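Local coordinates for phosphate-specific transport system accessory protein PhoU homolog (Streptococcus pneumoniae, PDB 2I0M) that probably takes part in regulating phosphate uptake, working as an all-helical homodimer that binds zinc ions, at residues Glu91-His96 / Asp195-Ile200; Gln154-Tyr159 / His189-Ala194; Lys164-Leu169 / Gln182-Ile187. One frame throughout, in Å; residues are numbered along the deposited sequence.

Contact 1 of 3, residues Glu91-His96 / Asp195-Ile200; sequences ERMGDH and DYIANI. With ZN (zinc ion), chain D; ZN (zinc ion), chain B.
M93 and Y196 form the dense side of this contact between two antiparallel helices. M93 CG lies 3.4 Å from Y196 CB, the two side chains running past each other in opposite directions. The thioether then bends at chi3 (61°), which swings CE to 3.4 Å from I197 CG1, while SD meets I200 CD1. Methionine suits this spot because its long unbranched chain can touch the tyrosine CB and two isoleucines at once. R92 CB lies over one face of the Y196 ring, 3.9 Å from its centroid, in a CH-pi contact displaced toward the rim. The polar ends of both residues turn to outside partners: R92 NH1 to D89 of the second subunit in a salt bridge, Y196 OH to R192 NH2. Packing is looser at H96, where CE1 reaches the ring edge in its plane, 3.9 Å from Y196 CE2, and the residue stays partly exposed. Away from the helix-helix packing, E91 grips zinc through both carboxylate oxygens and D95 through OD2, joined by D214 of the second subunit; D195 OD1 serves another zinc. Acids four residues apart, E91 with D95, make the ExxxD metal motif of PhoU proteins.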
loop_
_atom_site.group_PDB
_atom_site.type_symbol
_atom_site.label_atom_id
_atom_site.label_comp_id
_atom_site.label_asym_id
_atom_site.label_seq_id
_atom_site.Cartn_x
_atom_site.Cartn_y
_atom_site.Cartn_z
ATOM N N GLU A 91 -9.158 -3.729 -3.489
ATOM C CA GLU A 91 -9.705 -2.423 -3.893
ATOM C C GLU A 91 -8.666 -1.325 -4.096
ATOM O O GLU A 91 -8.897 -0.393 -4.864
ATOM C CB GLU A 91 -11.052 -2.012 -3.207
ATOM C CG GLU A 91 -11.182 -0.925 -2.168
ATOM C CD GLU A 91 -10.476 0.397 -2.442
ATOM O OE1 GLU A 91 -9.279 0.474 -2.090
ATOM O OE2 GLU A 91 -11.116 1.372 -2.927
ATOM N N ARG A 92 -7.505 -1.461 -3.454
ATOM C CA ARG A 92 -6.410 -0.512 -3.696
ATOM C C ARG A 92 -5.743 -0.818 -5.038
ATOM O O ARG A 92 -5.415 0.093 -5.793
ATOM C CB ARG A 92 -5.437 -0.464 -2.521
ATOM C CG ARG A 92 -6.100 0.134 -1.276
ATOM C CD ARG A 92 -5.230 0.046 -0.068
ATOM N NE ARG A 92 -5.923 0.474 1.147
ATOM C CZ ARG A 92 -5.393 0.394 2.368
ATOM N NH1 ARG A 92 -4.161 -0.102 2.528
ATOM N NH2 ARG A 92 -6.086 0.820 3.429
ATOM N N MET A 93 -5.586 -2.102 -5.341
ATOM C CA MET A 93 -5.195 -2.543 -6.699
ATOM C C MET A 93 -6.106 -1.924 -7.769
ATOM O O MET A 93 -5.627 -1.232 -8.672
ATOM C CB MET A 93 -5.173 -4.067 -6.771
ATOM C CG MET A 93 -4.017 -4.647 -5.919
ATOM S SD MET A 93 -4.061 -6.420 -5.631
ATOM C CE MET A 93 -3.961 -6.926 -7.320
ATOM N N GLY A 94 -7.414 -2.147 -7.629
ATOM C CA GLY A 94 -8.454 -1.454 -8.403
ATOM C C GLY A 94 -8.292 0.053 -8.583
ATOM O O GLY A 94 -8.374 0.549 -9.694
ATOM N N ASP A 95 -8.069 0.794 -7.501
ATOM C CA ASP A 95 -7.856 2.257 -7.591
ATOM C C ASP A 95 -6.658 2.632 -8.489
ATOM O O ASP A 95 -6.686 3.640 -9.179
ATOM C CB ASP A 95 -7.591 2.848 -6.213
ATOM C CG ASP A 95 -8.786 2.757 -5.263
ATOM O OD1 ASP A 95 -9.982 2.700 -5.675
ATOM O OD2 ASP A 95 -8.492 2.800 -4.050
ATOM N N HIS A 96 -5.611 1.817 -8.461
ATOM C CA HIS A 96 -4.390 2.072 -9.216
ATOM C C HIS A 96 -4.578 1.754 -10.688
ATOM O O HIS A 96 -3.895 2.321 -11.541
ATOM C CB HIS A 96 -3.198 1.285 -8.638
ATOM C CG HIS A 96 -2.543 1.967 -7.481
ATOM N ND1 HIS A 96 -2.643 1.502 -6.191
ATOM C CD2 HIS A 96 -1.824 3.108 -7.412
ATOM C CE1 HIS A 96 -2.003 2.323 -5.376
ATOM N NE2 HIS A 96 -1.497 3.308 -6.093
ATOM N N ASP A 195 2.917 -4.544 -5.697
ATOM C CA ASP A 195 3.198 -4.559 -4.278
ATOM C C ASP A 195 2.029 -5.131 -3.461
ATOM O O ASP A 195 2.247 -5.958 -2.574
ATOM C CB ASP A 195 3.531 -3.147 -3.796
ATOM C CG ASP A 195 5.005 -2.824 -3.884
ATOM O OD1 ASP A 195 5.830 -3.763 -4.003
ATOM O OD2 ASP A 195 5.356 -1.611 -3.807
ATOM N N TYR A 196 0.801 -4.685 -3.738
ATOM C CA TYR A 196 -0.375 -5.270 -3.060
ATOM C C TYR A 196 -0.552 -6.781 -3.280
ATOM O O TYR A 196 -0.935 -7.499 -2.358
ATOM C CB TYR A 196 -1.675 -4.530 -3.398
ATOM C CG TYR A 196 -1.764 -3.165 -2.764
ATOM C CD1 TYR A 196 -1.813 -3.019 -1.373
ATOM C CD2 TYR A 196 -1.783 -2.006 -3.549
ATOM C CE1 TYR A 196 -1.883 -1.743 -0.765
ATOM C CE2 TYR A 196 -1.849 -0.735 -2.950
ATOM C CZ TYR A 196 -1.910 -0.625 -1.570
ATOM O OH TYR A 196 -1.977 0.619 -0.988
ATOM N N ILE A 197 -0.284 -7.253 -4.497
ATOM C CA ILE A 197 -0.260 -8.699 -4.789
ATOM C C ILE A 197 0.697 -9.428 -3.842
ATOM O O ILE A 197 0.356 -10.495 -3.306
ATOM C CB ILE A 197 0.136 -8.983 -6.263
ATOM C CG1 ILE A 197 -0.941 -8.429 -7.211
ATOM C CG2 ILE A 197 0.347 -10.473 -6.500
ATOM C CD1 ILE A 197 -0.528 -8.372 -8.671
ATOM N N ALA A 198 1.885 -8.847 -3.646
ATOM C CA ALA A 198 2.901 -9.392 -2.761
ATOM C C ALA A 198 2.400 -9.410 -1.306
ATOM O O ALA A 198 2.592 -10.386 -0.597
ATOM C CB ALA A 198 4.201 -8.565 -2.875
ATOM N N ASN A 199 1.780 -8.316 -0.876
ATOM C CA ASN A 199 1.045 -8.262 0.368
ATOM C C ASN A 199 -0.009 -9.379 0.526
ATOM O O ASN A 199 -0.143 -9.929 1.609
ATOM C CB ASN A 199 0.406 -6.879 0.557
ATOM C CG ASN A 199 1.426 -5.791 0.937
ATOM O OD1 ASN A 199 1.235 -4.601 0.626
ATOM N ND2 ASN A 199 2.497 -6.190 1.613
ATOM N N ILE A 200 -0.726 -9.742 -0.536
ATOM C CA ILE A 200 -1.757 -10.783 -0.411
ATOM C C ILE A 200 -1.081 -12.140 -0.264
ATOM O O ILE A 200 -1.515 -12.978 0.529
ATOM C CB ILE A 200 -2.793 -10.769 -1.560
ATOM C CG1 ILE A 200 -3.529 -9.424 -1.622
ATOM C CG2 ILE A 200 -3.813 -11.901 -1.383
ATOM C CD1 ILE A 200 -4.369 -9.231 -2.867
HETATM ZN ZN ZN D . -9.633 3.018 -2.393
HETATM ZN ZN ZN B . 7.407 -3.186 -5.885
#

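Contact 2 of 3, residues Gln154-Tyr159 / His189-Ala194; sequences QIDQYY and HLERFA. With ZN (zinc ion), chain B.
At a carboxylate zinc site bridging two antiparallel helices, D156 and E191 each give the metal one oxygen. D156 OD2 binds zinc at 2.2 Å and E191 OE2 at 2.0 Å, while the second oxygens stand back. The like-charged donors D156 OD2 and E191 OE2 are only 2.8 Å apart, a closeness that the shared cation would offset. Their carboxylate planes are nearly coplanar, 26° apart. E191 gets there because its CG is anti to the backbone N (chi1 -166°) and the chain then bends at chi2 (-75°), carrying CD toward the metal. D195 and D152 belong to the same site, and D195 lies one helical turn beyond E191, so helix 177-209 repeats the acid-x-x-x-acid spacing of the PhoU family. The methylenes of E191 are useful as well: its CG sits off-centre against the Y159 ring, 4.2 Å from the centroid. Y159 OH is hydrogen-bonded to Y159 OH of the second subunit, which places Y159 at the dimer interface. I155 CD1 touches A194 CB at 3.7 Å and its CG2 comes close to the same methyl; the short alanine side chain lets the isoleucine branches come up against it.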
loop_
_atom_site.group_PDB
_atom_site.type_symbol
_atom_site.label_atom_id
_atom_site.label_comp_id
_atom_site.label_asym_id
_atom_site.label_seq_id
_atom_site.Cartn_x
_atom_site.Cartn_y
_atom_site.Cartn_z
ATOM N N GLN A 154 11.356 -8.112 -10.143
ATOM C CA GLN A 154 11.390 -7.741 -11.563
ATOM C C GLN A 154 10.580 -6.480 -11.897
ATOM O O GLN A 154 11.023 -5.648 -12.702
ATOM C CB GLN A 154 10.945 -8.905 -12.453
ATOM C CG GLN A 154 12.006 -9.962 -12.661
ATOM C CD GLN A 154 11.855 -11.143 -11.717
ATOM O OE1 GLN A 154 12.584 -11.256 -10.721
ATOM N NE2 GLN A 154 10.909 -12.042 -12.029
ATOM N N ILE A 155 9.399 -6.353 -11.294
ATOM C CA ILE A 155 8.570 -5.165 -11.475
ATOM C C ILE A 155 9.248 -3.895 -10.957
ATOM O O ILE A 155 9.178 -2.844 -11.606
ATOM C CB ILE A 155 7.130 -5.385 -10.963
ATOM C CG1 ILE A 155 6.312 -6.002 -12.111
ATOM C CG2 ILE A 155 6.467 -4.082 -10.540
ATOM C CD1 ILE A 155 5.229 -6.845 -11.673
ATOM N N ASP A 156 9.935 -4.015 -9.818
ATOM C CA ASP A 156 10.770 -2.946 -9.291
ATOM C C ASP A 156 11.867 -2.539 -10.279
ATOM O O ASP A 156 12.118 -1.351 -10.473
ATOM C CB ASP A 156 11.371 -3.354 -7.941
ATOM C CG ASP A 156 10.357 -3.278 -6.801
ATOM O OD1 ASP A 156 10.671 -3.761 -5.682
ATOM O OD2 ASP A 156 9.247 -2.736 -7.023
ATOM N N GLN A 157 12.507 -3.531 -10.897
ATOM C CA GLN A 157 13.531 -3.301 -11.920
ATOM C C GLN A 157 12.954 -2.587 -13.140
ATOM O O GLN A 157 13.544 -1.644 -13.646
ATOM C CB GLN A 157 14.189 -4.617 -12.324
ATOM C CG GLN A 157 15.065 -5.203 -11.231
ATOM C CD GLN A 157 15.483 -6.655 -11.479
ATOM O OE1 GLN A 157 15.977 -7.320 -10.567
ATOM N NE2 GLN A 157 15.296 -7.144 -12.704
ATOM N N TYR A 158 11.790 -3.024 -13.590
ATOM C CA TYR A 158 11.051 -2.285 -14.604
ATOM C C TYR A 158 10.763 -0.869 -14.124
ATOM O O TYR A 158 10.925 0.082 -14.877
ATOM C CB TYR A 158 9.730 -2.976 -14.968
ATOM C CG TYR A 158 9.853 -4.214 -15.828
ATOM C CD1 TYR A 158 10.540 -4.190 -17.040
ATOM C CD2 TYR A 158 9.239 -5.406 -15.445
ATOM C CE1 TYR A 158 10.637 -5.330 -17.838
ATOM C CE2 TYR A 158 9.321 -6.555 -16.237
ATOM C CZ TYR A 158 10.025 -6.511 -17.430
ATOM O OH TYR A 158 10.108 -7.646 -18.202
ATOM N N TYR A 159 10.339 -0.737 -12.871
ATOM C CA TYR A 159 10.005 0.569 -12.313
ATOM C C TYR A 159 11.170 1.570 -12.392
ATOM O O TYR A 159 10.982 2.697 -12.844
ATOM C CB TYR A 159 9.469 0.452 -10.872
ATOM C CG TYR A 159 9.136 1.783 -10.263
ATOM C CD1 TYR A 159 8.062 2.527 -10.734
ATOM C CD2 TYR A 159 9.898 2.308 -9.234
ATOM C CE1 TYR A 159 7.756 3.770 -10.209
ATOM C CE2 TYR A 159 9.593 3.557 -8.682
ATOM C CZ TYR A 159 8.510 4.278 -9.183
ATOM O OH TYR A 159 8.183 5.510 -8.654
ATOM N N HIS A 189 1.658 3.313 -10.661
ATOM C CA HIS A 189 0.413 2.581 -10.420
ATOM C C HIS A 189 0.591 1.077 -10.569
ATOM O O HIS A 189 -0.008 0.309 -9.816
ATOM C CB HIS A 189 -0.710 3.067 -11.332
ATOM C CG HIS A 189 -1.296 4.379 -10.916
ATOM N ND1 HIS A 189 -1.765 4.613 -9.642
ATOM C CD2 HIS A 189 -1.510 5.524 -11.612
ATOM C CE1 HIS A 189 -2.220 5.851 -9.559
ATOM N NE2 HIS A 189 -2.075 6.427 -10.740
ATOM N N LEU A 190 1.403 0.671 -11.539
ATOM C CA LEU A 190 1.717 -0.732 -11.769
ATOM C C LEU A 190 2.602 -1.268 -10.667
ATOM O O LEU A 190 2.417 -2.397 -10.210
ATOM C CB LEU A 190 2.422 -0.926 -13.121
ATOM C CG LEU A 190 1.559 -1.043 -14.375
ATOM C CD1 LEU A 190 2.413 -1.078 -15.634
ATOM C CD2 LEU A 190 0.684 -2.287 -14.279
ATOM N N GLU A 191 3.575 -0.460 -10.250
ATOM C CA GLU A 191 4.481 -0.866 -9.199
ATOM C C GLU A 191 3.695 -1.106 -7.890
ATOM O O GLU A 191 3.923 -2.119 -7.233
ATOM C CB GLU A 191 5.624 0.153 -9.040
ATOM C CG GLU A 191 6.820 -0.334 -8.207
ATOM C CD GLU A 191 6.538 -0.370 -6.700
ATOM O OE1 GLU A 191 5.727 0.450 -6.219
ATOM O OE2 GLU A 191 7.134 -1.220 -6.000
ATOM N N ARG A 192 2.773 -0.195 -7.542
ATOM C CA ARG A 192 1.870 -0.348 -6.379
ATOM C C ARG A 192 0.927 -1.545 -6.480
ATOM O O ARG A 192 0.790 -2.309 -5.522
ATOM C CB ARG A 192 1.023 0.911 -6.141
ATOM C CG ARG A 192 1.789 2.156 -5.841
ATOM C CD ARG A 192 2.462 2.077 -4.497
ATOM N NE ARG A 192 1.559 2.475 -3.414
ATOM C CZ ARG A 192 0.809 1.625 -2.726
ATOM N NH1 ARG A 192 0.861 0.320 -2.989
ATOM N NH2 ARG A 192 0.026 2.075 -1.763
ATOM N N PHE A 193 0.265 -1.683 -7.628
ATOM C CA PHE A 193 -0.542 -2.861 -7.969
ATOM C C PHE A 193 0.170 -4.149 -7.591
ATOM O O PHE A 193 -0.381 -4.986 -6.884
ATOM C CB PHE A 193 -0.833 -2.851 -9.476
ATOM C CG PHE A 193 -1.766 -3.923 -9.947
ATOM C CD1 PHE A 193 -3.144 -3.752 -9.871
ATOM C CD2 PHE A 193 -1.271 -5.075 -10.544
ATOM C CE1 PHE A 193 -4.022 -4.741 -10.358
ATOM C CE2 PHE A 193 -2.136 -6.070 -11.025
ATOM C CZ PHE A 193 -3.513 -5.897 -10.930
ATOM N N ALA A 194 1.411 -4.280 -8.048
ATOM C CA ALA A 194 2.208 -5.481 -7.826
ATOM C C ALA A 194 2.643 -5.651 -6.368
ATOM O O ALA A 194 2.720 -6.764 -5.862
ATOM C CB ALA A 194 3.412 -5.504 -8.766
HETATM ZN ZN ZN B . 7.407 -3.186 -5.885
#

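Contact 3 of 3, residues Lys164-Leu169 / Gln182-Ile187; sequences KEIIGL and QYLYII
The hydroxyl of Y183 is hydrogen-bonded to K37 NZ, so the residue's polar end is held outside the contact while its CB faces I166. I166 CD1 approaches Y183 CB to 3.7 Å, the two side chains crossing at about a right angle, and also lies near Y183 O. I166 CB lies 4.0 Å from L184 CD2, the side chains sliding past each other in opposite directions. L184 is forked, and its other methyl, CD1, meets I167 CG2 at 3.8 Å. I167 holds CG1 in the crowded position between backbone N and carbonyl carbon (chi1 69°), which leaves CG2 anti to the carbonyl carbon, the branch that touches L184. I187 completes the patch more loosely, its CD1 4.4 Å from I166 CD1; I187 also touches L119 and M122 of helix 117-136. On the dimer side, I167 packs on I167 of the second subunit and L184 on Y160 of that subunit. Branched aliphatic residues suit a place between a partner helix and the second subunit. With apolar atoms alone meeting between the side chains, the contact rests on shape and burial, so its hold on the helix pair is presumably hydrophobic rather than directional.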
loop_
_atom_site.group_PDB
_atom_site.type_symbol
_atom_site.label_atom_id
_atom_site.label_comp_id
_atom_site.label_asym_id
_atom_site.label_seq_id
_atom_site.Cartn_x
_atom_site.Cartn_y
_atom_site.Cartn_z
ATOM N N LYS A 164 14.217 6.094 -14.759
ATOM C CA LYS A 164 15.476 6.642 -15.257
ATOM C C LYS A 164 15.340 7.085 -16.712
ATOM O O LYS A 164 15.817 8.160 -17.084
ATOM C CB LYS A 164 16.599 5.610 -15.140
ATOM C CG LYS A 164 17.151 5.417 -13.740
ATOM C CD LYS A 164 18.379 4.506 -13.766
ATOM C CE LYS A 164 19.205 4.607 -12.471
ATOM N NZ LYS A 164 18.566 3.947 -11.280
ATOM N N GLU A 165 14.682 6.255 -17.524
ATOM C CA GLU A 165 14.489 6.554 -18.942
ATOM C C GLU A 165 13.585 7.768 -19.146
ATOM O O GLU A 165 13.946 8.689 -19.878
ATOM C CB GLU A 165 13.931 5.335 -19.684
ATOM C CG GLU A 165 13.496 5.594 -21.124
ATOM C CD GLU A 165 12.564 4.508 -21.655
ATOM O OE1 GLU A 165 12.289 3.534 -20.915
ATOM O OE2 GLU A 165 12.108 4.623 -22.813
ATOM N N ILE A 166 12.427 7.774 -18.486
ATOM C CA ILE A 166 11.422 8.816 -18.725
ATOM C C ILE A 166 11.911 10.218 -18.349
ATOM O O ILE A 166 11.783 11.145 -19.143
ATOM C CB ILE A 166 10.045 8.493 -18.070
ATOM C CG1 ILE A 166 9.519 7.140 -18.552
ATOM C CG2 ILE A 166 9.019 9.573 -18.406
ATOM C CD1 ILE A 166 8.280 6.646 -17.821
ATOM N N ILE A 167 12.465 10.371 -17.145
ATOM C CA ILE A 167 12.970 11.676 -16.715
ATOM C C ILE A 167 14.267 12.007 -17.448
ATOM O O ILE A 167 14.575 13.175 -17.676
ATOM C CB ILE A 167 13.194 11.791 -15.185
ATOM C CG1 ILE A 167 14.356 10.908 -14.741
ATOM C CG2 ILE A 167 11.920 11.464 -14.409
ATOM C CD1 ILE A 167 15.379 11.630 -13.887
ATOM N N GLY A 168 15.017 10.965 -17.809
ATOM C CA GLY A 168 16.206 11.102 -18.641
ATOM C C GLY A 168 15.866 11.764 -19.964
ATOM O O GLY A 168 16.675 12.513 -20.512
ATOM N N LEU A 169 14.653 11.497 -20.453
ATOM C CA LEU A 169 14.126 12.099 -21.676
ATOM C C LEU A 169 13.802 13.597 -21.557
ATOM O O LEU A 169 12.852 14.082 -22.180
ATOM C CB LEU A 169 12.906 11.312 -22.183
ATOM C CG LEU A 169 13.077 10.447 -23.437
ATOM C CD1 LEU A 169 12.104 9.286 -23.462
ATOM C CD2 LEU A 169 12.925 11.295 -24.699
ATOM N N GLN A 182 2.777 11.773 -16.890
ATOM C CA GLN A 182 1.698 10.793 -16.970
ATOM C C GLN A 182 2.221 9.353 -16.995
ATOM O O GLN A 182 1.683 8.483 -16.296
ATOM C CB GLN A 182 0.773 11.086 -18.160
ATOM C CG GLN A 182 -0.009 12.411 -18.058
ATOM C CD GLN A 182 -0.764 12.581 -16.732
ATOM O OE1 GLN A 182 -1.434 11.659 -16.256
ATOM N NE2 GLN A 182 -0.661 13.767 -16.140
ATOM N N TYR A 183 3.272 9.106 -17.775
ATOM C CA TYR A 183 3.938 7.802 -17.777
ATOM C C TYR A 183 4.690 7.491 -16.477
ATOM O O TYR A 183 4.901 6.323 -16.148
ATOM C CB TYR A 183 4.865 7.656 -18.981
ATOM C CG TYR A 183 4.132 7.319 -20.253
ATOM C CD1 TYR A 183 3.784 6.006 -20.547
ATOM C CD2 TYR A 183 3.783 8.315 -21.170
ATOM C CE1 TYR A 183 3.112 5.685 -21.719
ATOM C CE2 TYR A 183 3.105 8.004 -22.340
ATOM C CZ TYR A 183 2.771 6.686 -22.607
ATOM O OH TYR A 183 2.095 6.366 -23.764
ATOM N N LEU A 184 5.092 8.522 -15.737
ATOM C CA LEU A 184 5.633 8.302 -14.399
ATOM C C LEU A 184 4.543 7.765 -13.473
ATOM O O LEU A 184 4.772 6.779 -12.770
ATOM C CB LEU A 184 6.296 9.563 -13.814
ATOM C CG LEU A 184 7.662 9.979 -14.388
ATOM C CD1 LEU A 184 8.186 11.247 -13.710
ATOM C CD2 LEU A 184 8.709 8.859 -14.309
ATOM N N TYR A 185 3.363 8.392 -13.494
ATOM C CA TYR A 185 2.228 7.931 -12.684
ATOM C C TYR A 185 1.860 6.503 -13.038
ATOM O O TYR A 185 1.712 5.673 -12.147
ATOM C CB TYR A 185 0.997 8.816 -12.863
ATOM C CG TYR A 185 1.194 10.270 -12.498
ATOM C CD1 TYR A 185 2.094 10.652 -11.493
ATOM C CD2 TYR A 185 0.447 11.264 -13.126
ATOM C CE1 TYR A 185 2.260 11.982 -11.157
ATOM C CE2 TYR A 185 0.608 12.600 -12.793
ATOM C CZ TYR A 185 1.509 12.952 -11.808
ATOM O OH TYR A 185 1.675 14.283 -11.476
ATOM N N ILE A 186 1.740 6.223 -14.340
ATOM C CA ILE A 186 1.355 4.907 -14.825
ATOM C C ILE A 186 2.256 3.813 -14.261
ATOM O O ILE A 186 1.767 2.793 -13.762
ATOM C CB ILE A 186 1.330 4.846 -16.382
ATOM C CG1 ILE A 186 0.100 5.583 -16.909
ATOM C CG2 ILE A 186 1.351 3.393 -16.871
ATOM C CD1 ILE A 186 0.221 6.069 -18.332
ATOM N N ILE A 187 3.566 4.022 -14.335
ATOM C CA ILE A 187 4.492 2.996 -13.863
ATOM C C ILE A 187 4.472 2.885 -12.339
ATOM O O ILE A 187 4.685 1.805 -11.803
ATOM C CB ILE A 187 5.937 3.137 -14.447
ATOM C CG1 ILE A 187 6.631 4.411 -13.965
ATOM C CG2 ILE A 187 5.885 3.071 -15.965
ATOM C CD1 ILE A 187 8.148 4.365 -14.077
#

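Overall arrangement
All three contacts use helix 177-209. Contact 1 pairs it with helix 74-105, joining residues of the two PhoU domains; contacts 2 and 3 both pair it with helix 152-168, within the second domain. The centre of contact 1 is about 4 Å from the chain's centre, the most central of the three; contact 2 lies about 10 Å out and contact 3, about 20 Å out, is the most peripheral. Each is nevertheless buried, and the second subunit reaches all three. Contact 1 has aromatic and thioether packing flanked by metal ligands, contact 2 acids meeting on zinc, contact 3 aliphatic branches. Contacts 1 and 2 share one zinc, and H96 meets H189 where they touch; I187 links contact 3 to Y159 of contact 2.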